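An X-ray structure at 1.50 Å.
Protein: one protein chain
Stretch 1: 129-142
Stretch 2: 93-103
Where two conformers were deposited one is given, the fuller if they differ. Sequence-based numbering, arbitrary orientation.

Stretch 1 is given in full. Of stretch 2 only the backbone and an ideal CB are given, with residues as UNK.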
# COMPACT_ATOMS: atom_id res chain seq x y z
N HIS A 129 -24.82 13.64 -7.36
CA HIS A 129 -24.99 15.01 -7.88
C HIS A 129 -24.10 15.93 -7.06
O HIS A 129 -23.97 15.76 -5.85
CB HIS A 129 -26.43 15.54 -7.73
CG HIS A 129 -27.45 14.91 -8.64
ND1 HIS A 129 -28.52 15.63 -9.13
CD2 HIS A 129 -27.62 13.63 -9.06
CE1 HIS A 129 -29.29 14.83 -9.86
NE2 HIS A 129 -28.79 13.61 -9.81
N ARG A 130 -23.57 16.96 -7.70
CA ARG A 130 -22.81 17.97 -7.02
C ARG A 130 -23.64 18.62 -5.95
O ARG A 130 -24.82 18.89 -6.16
CB ARG A 130 -22.34 19.03 -8.02
CG ARG A 130 -21.30 18.54 -8.95
CD ARG A 130 -21.09 19.47 -10.18
NE ARG A 130 -19.98 18.97 -11.01
CZ ARG A 130 -20.09 17.93 -11.85
NH1 ARG A 130 -21.23 17.25 -11.97
NH2 ARG A 130 -19.03 17.54 -12.56
N CYS A 131 -23.02 18.93 -4.83
CA CYS A 131 -23.75 19.57 -3.74
C CYS A 131 -22.85 20.52 -2.97
O CYS A 131 -21.64 20.59 -3.25
CB CYS A 131 -24.34 18.52 -2.80
SG CYS A 131 -23.14 17.57 -1.87
N ALA A 132 -23.40 21.22 -1.99
CA ALA A 132 -22.55 22.11 -1.20
C ALA A 132 -21.58 21.37 -0.30
O ALA A 132 -21.84 20.26 0.16
CB ALA A 132 -23.42 23.03 -0.36
N LEU A 133 -20.42 21.99 -0.06
CA LEU A 133 -19.45 21.45 0.90
C LEU A 133 -20.11 21.24 2.28
O LEU A 133 -20.94 22.06 2.70
CB LEU A 133 -18.25 22.40 1.02
CG LEU A 133 -17.35 22.49 -0.21
CD1 LEU A 133 -16.44 23.70 -0.06
CD2 LEU A 133 -16.59 21.19 -0.41
N PRO A 134 -19.74 20.16 2.99
CA PRO A 134 -20.24 20.00 4.36
C PRO A 134 -19.82 21.17 5.23
O PRO A 134 -18.76 21.73 5.07
CB PRO A 134 -19.53 18.75 4.86
CG PRO A 134 -19.11 18.02 3.68
CD PRO A 134 -18.82 19.07 2.65
N GLU A 135 -20.66 21.50 6.20
CA GLU A 135 -20.43 22.67 7.02
C GLU A 135 -19.08 22.63 7.74
O GLU A 135 -18.46 23.65 7.85
CB GLU A 135 -21.55 22.84 8.05
CG GLU A 135 -21.58 21.75 9.14
CD GLU A 135 -20.78 22.15 10.41
OE1 GLU A 135 -20.52 23.36 10.59
OE2 GLU A 135 -20.41 21.24 11.19
N GLY A 136 -18.65 21.48 8.23
CA GLY A 136 -17.38 21.38 8.94
C GLY A 136 -16.21 21.67 8.04
O GLY A 136 -15.24 22.31 8.44
N ILE A 137 -16.26 21.16 6.80
CA ILE A 137 -15.21 21.44 5.81
C ILE A 137 -15.19 22.92 5.48
O ILE A 137 -14.14 23.56 5.41
CB ILE A 137 -15.43 20.57 4.53
CG1 ILE A 137 -15.27 19.08 4.87
CG2 ILE A 137 -14.53 21.02 3.41
CD1 ILE A 137 -13.86 18.68 5.22
N ASP A 138 -16.38 23.56 5.38
CA ASP A 138 -16.44 24.98 5.16
C ASP A 138 -15.84 25.78 6.32
O ASP A 138 -15.11 26.73 6.11
CB ASP A 138 -17.87 25.42 4.93
CG ASP A 138 -18.16 25.76 3.47
OD1 ASP A 138 -17.21 25.92 2.67
OD2 ASP A 138 -19.36 25.89 3.14
N ARG A 139 -16.10 25.37 7.56
CA ARG A 139 -15.43 26.01 8.71
C ARG A 139 -13.90 25.91 8.71
O ARG A 139 -13.19 26.90 9.01
CB ARG A 139 -15.97 25.42 10.01
CG ARG A 139 -17.37 25.90 10.34
CD ARG A 139 -17.78 25.54 11.75
NE ARG A 139 -18.10 24.13 11.92
CZ ARG A 139 -17.46 23.28 12.70
NH1 ARG A 139 -16.39 23.65 13.41
NH2 ARG A 139 -17.90 22.02 12.77
N TRP A 140 -13.40 24.72 8.40
CA TRP A 140 -11.99 24.49 8.25
C TRP A 140 -11.37 25.33 7.15
O TRP A 140 -10.32 25.90 7.36
CB TRP A 140 -11.78 23.00 8.04
CG TRP A 140 -10.36 22.57 7.75
CD1 TRP A 140 -9.33 22.36 8.64
CD2 TRP A 140 -9.85 22.19 6.47
NE1 TRP A 140 -8.21 21.93 7.97
CE2 TRP A 140 -8.51 21.81 6.64
CE3 TRP A 140 -10.41 22.13 5.18
CZ2 TRP A 140 -7.72 21.39 5.57
CZ3 TRP A 140 -9.66 21.70 4.16
CH2 TRP A 140 -8.32 21.35 4.33
N LEU A 141 -11.99 25.38 5.98
CA LEU A 141 -11.51 26.23 4.88
C LEU A 141 -11.46 27.69 5.32
O LEU A 141 -10.44 28.38 5.13
CB LEU A 141 -12.40 26.06 3.65
CG LEU A 141 -12.28 24.73 2.94
CD1 LEU A 141 -13.37 24.54 1.90
CD2 LEU A 141 -10.91 24.59 2.28
N GLU A 142 -12.54 28.17 5.95
CA GLU A 142 -12.57 29.56 6.37
C GLU A 142 -11.46 29.84 7.41
O GLU A 142 -10.78 30.89 7.31
CB GLU A 142 -13.95 29.90 6.93
CG GLU A 142 -14.23 31.43 6.98
CD GLU A 142 -14.39 32.03 5.56
OE1 GLU A 142 -14.76 31.27 4.63
OE2 GLU A 142 -14.15 33.24 5.37
N UNK A 93 -7.68 25.77 -0.33
CA UNK A 93 -8.32 26.84 -1.09
C UNK A 93 -9.71 26.38 -1.45
O UNK A 93 -9.88 25.35 -2.08
CB UNK A 93 -7.52 27.21 -2.34
N UNK A 94 -10.72 27.15 -1.02
CA UNK A 94 -12.07 26.96 -1.53
C UNK A 94 -12.01 27.40 -2.98
O UNK A 94 -11.45 28.45 -3.30
CB UNK A 94 -13.12 27.74 -0.73
N UNK A 95 -12.57 26.59 -3.86
CA UNK A 95 -12.63 26.91 -5.27
C UNK A 95 -13.99 27.47 -5.64
O UNK A 95 -14.09 28.43 -6.37
CB UNK A 95 -12.32 25.67 -6.11
N UNK A 96 -15.02 26.89 -5.07
CA UNK A 96 -16.39 27.35 -5.26
C UNK A 96 -17.23 26.71 -4.13
O UNK A 96 -16.68 26.05 -3.25
CB UNK A 96 -16.92 26.98 -6.65
N UNK A 97 -18.56 26.95 -4.11
CA UNK A 97 -19.35 26.35 -3.02
C UNK A 97 -19.36 24.82 -2.95
O UNK A 97 -19.80 24.26 -1.93
CB UNK A 97 -20.80 26.83 -3.14
N UNK A 98 -18.91 24.18 -4.03
CA UNK A 98 -18.94 22.72 -4.14
C UNK A 98 -17.58 22.04 -4.23
O UNK A 98 -17.50 20.84 -4.45
CB UNK A 98 -19.76 22.33 -5.37
N UNK A 99 -16.48 22.78 -4.06
CA UNK A 99 -15.17 22.20 -4.35
C UNK A 99 -14.07 22.95 -3.63
O UNK A 99 -14.15 24.17 -3.41
CB UNK A 99 -14.90 22.20 -5.86
N UNK A 100 -12.99 22.23 -3.35
CA UNK A 100 -11.81 22.80 -2.74
C UNK A 100 -10.57 22.01 -3.19
O UNK A 100 -10.68 20.86 -3.68
CB UNK A 100 -11.94 22.80 -1.22
N UNK A 101 -9.42 22.61 -3.04
CA UNK A 101 -8.15 21.87 -3.21
C UNK A 101 -7.24 22.19 -2.03
O UNK A 101 -7.46 23.14 -1.29
CB UNK A 101 -7.47 22.23 -4.53
N UNK A 102 -6.27 21.30 -1.84
CA UNK A 102 -5.24 21.42 -0.83
C UNK A 102 -3.90 21.26 -1.51
O UNK A 102 -3.71 20.28 -2.21
CB UNK A 102 -5.42 20.39 0.29
N UNK A 103 -3.01 22.20 -1.22
CA UNK A 103 -1.62 22.14 -1.64
C UNK A 103 -0.80 21.66 -0.45
O UNK A 103 -1.02 22.11 0.70
CB UNK A 103 -1.13 23.50 -2.15

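Position 93 lies in a strand, and its CA-to-CB bond points away from stretch 1, with nothing of that stretch within 5.5 Å of the ideal CB. Many side chains would suit, polar ones included; the residue is Glu 93.

At position 94 the direction reverses. The CA-to-CB bond points toward stretch 1 and the ideal CB lies 4.1 Å from Leu 141 CD1, while the carboxylates of Asp 138 and Glu 142 lie farther along the same side. A long side chain with an apolar stem and a basic end fits best, Lys or Arg. The residue is Arg 94. Arg 94 NE and NH2 both donate to Asp 138 OD1, each at 3.2 Å, and the N-H...O angles of 152° and 149° support good bonds. Arg 94 NH1 reaches Glu 142 OE1 at 3.1 Å, a weak bond at 135°. Both acids form salt bridges near the guanidinium plane, whereas Leu 141 CB covers one face, 3.9 Å from Arg 94 NH2.

Positions 95 and 96 have no stretch 1 atom near their ideal CB atoms and constrain little from this side. They are Leu 95 and Asn 96; Asn 96 OD1 accepts from the backbone N of position 98 at 2.7 Å, bracing the type I turn.

Position 97 has phi/psi of -61/-14, which admits proline among many residues. Pro 97 occupies it, and its carbonyl makes the backbone link: Leu 133 N donates to Pro 97 O at 3.0 Å and 166°.

At 98 the ideal CB is 3.3 Å from Cys 131 O, so a small or polar side chain, particularly a donor, would be plausible. Asn 98 is found, with chi1 m; the CA-to-CB bond points away overall, yet the end of the side chain comes nearer to stretch 1.

Position 99 points away and asks little of stretch 1; Ser 99 has its hydroxyl bonded elsewhere in the structure.

Position 100 faces an apolar surface: its ideal CB is 3.8 Å from Leu 141 CD1 and 4.7 Å from Leu 133 CD1, with Ile 137 and Trp 140 beyond. Leu, Met or an aromatic would suit. Phe 100, chi1 p, has CD1 3.7 Å from Leu 133 CD2, which lies at the ring edge, CE1 3.9 Å from Ile 137 CG2, and CE2 4.1 Å from Trp 140 CZ3.

At 102 the CA-to-CB bond points toward stretch 1, and the ideal CB is 5.1 Å from Trp 140 CH2, favouring a modest apolar group such as Val or Ile. Val 102 places CG2 3.9 Å from Trp 140 CH2, at the indole edge.

Positions 101, pointing away, and 103, out of reach, admit many side chains; they are Gln 101 and His 103.

Stretch 2, residues 93-103: ERLNPNSFQVH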
# COMPACT_ATOMS: atom_id res chain seq x y z
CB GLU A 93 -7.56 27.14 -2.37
CG GLU A 93 -8.12 28.29 -3.19
CD GLU A 93 -7.35 28.57 -4.53
OE1 GLU A 93 -6.20 28.09 -4.70
OE2 GLU A 93 -7.88 29.30 -5.40
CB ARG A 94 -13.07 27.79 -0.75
CG ARG A 94 -14.51 27.52 -1.08
CD ARG A 94 -15.45 28.52 -0.36
NE ARG A 94 -15.67 28.20 1.06
CZ ARG A 94 -15.13 28.84 2.10
NH1 ARG A 94 -14.31 29.87 1.93
NH2 ARG A 94 -15.43 28.45 3.36
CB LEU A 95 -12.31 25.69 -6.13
CG LEU A 95 -10.89 25.12 -6.03
CD1 LEU A 95 -10.76 23.82 -6.80
CD2 LEU A 95 -9.85 26.16 -6.58
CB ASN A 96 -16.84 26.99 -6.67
CG ASN A 96 -16.85 25.50 -6.95
OD1 ASN A 96 -17.41 24.70 -6.20
ND2 ASN A 96 -16.26 25.12 -8.07
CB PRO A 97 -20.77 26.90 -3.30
CG PRO A 97 -20.48 28.21 -3.96
CD PRO A 97 -19.40 27.87 -4.91
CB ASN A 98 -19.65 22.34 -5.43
CG ASN A 98 -21.06 22.91 -5.54
OD1 ASN A 98 -21.69 23.30 -4.55
ND2 ASN A 98 -21.56 22.95 -6.77
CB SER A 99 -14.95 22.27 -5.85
OG SER A 99 -13.68 21.81 -6.29
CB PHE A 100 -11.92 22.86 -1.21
CG PHE A 100 -11.83 21.53 -0.52
CD1 PHE A 100 -12.95 20.72 -0.40
CD2 PHE A 100 -10.63 21.09 0.01
CE1 PHE A 100 -12.89 19.49 0.20
CE2 PHE A 100 -10.55 19.84 0.62
CZ PHE A 100 -11.71 19.05 0.71
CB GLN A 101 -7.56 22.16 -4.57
CG GLN A 101 -7.20 23.54 -4.82
CD GLN A 101 -6.81 23.79 -6.28
OE1 GLN A 101 -7.17 23.04 -7.24
NE2 GLN A 101 -6.04 24.81 -6.45
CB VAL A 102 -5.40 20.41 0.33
CG1 VAL A 102 -4.41 20.73 1.40
CG2 VAL A 102 -6.87 20.39 0.85
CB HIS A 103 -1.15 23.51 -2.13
CG HIS A 103 0.25 23.54 -2.65
ND1 HIS A 103 1.30 23.82 -1.82
CD2 HIS A 103 0.76 23.40 -3.91
CE1 HIS A 103 2.42 23.86 -2.53
NE2 HIS A 103 2.11 23.59 -3.80
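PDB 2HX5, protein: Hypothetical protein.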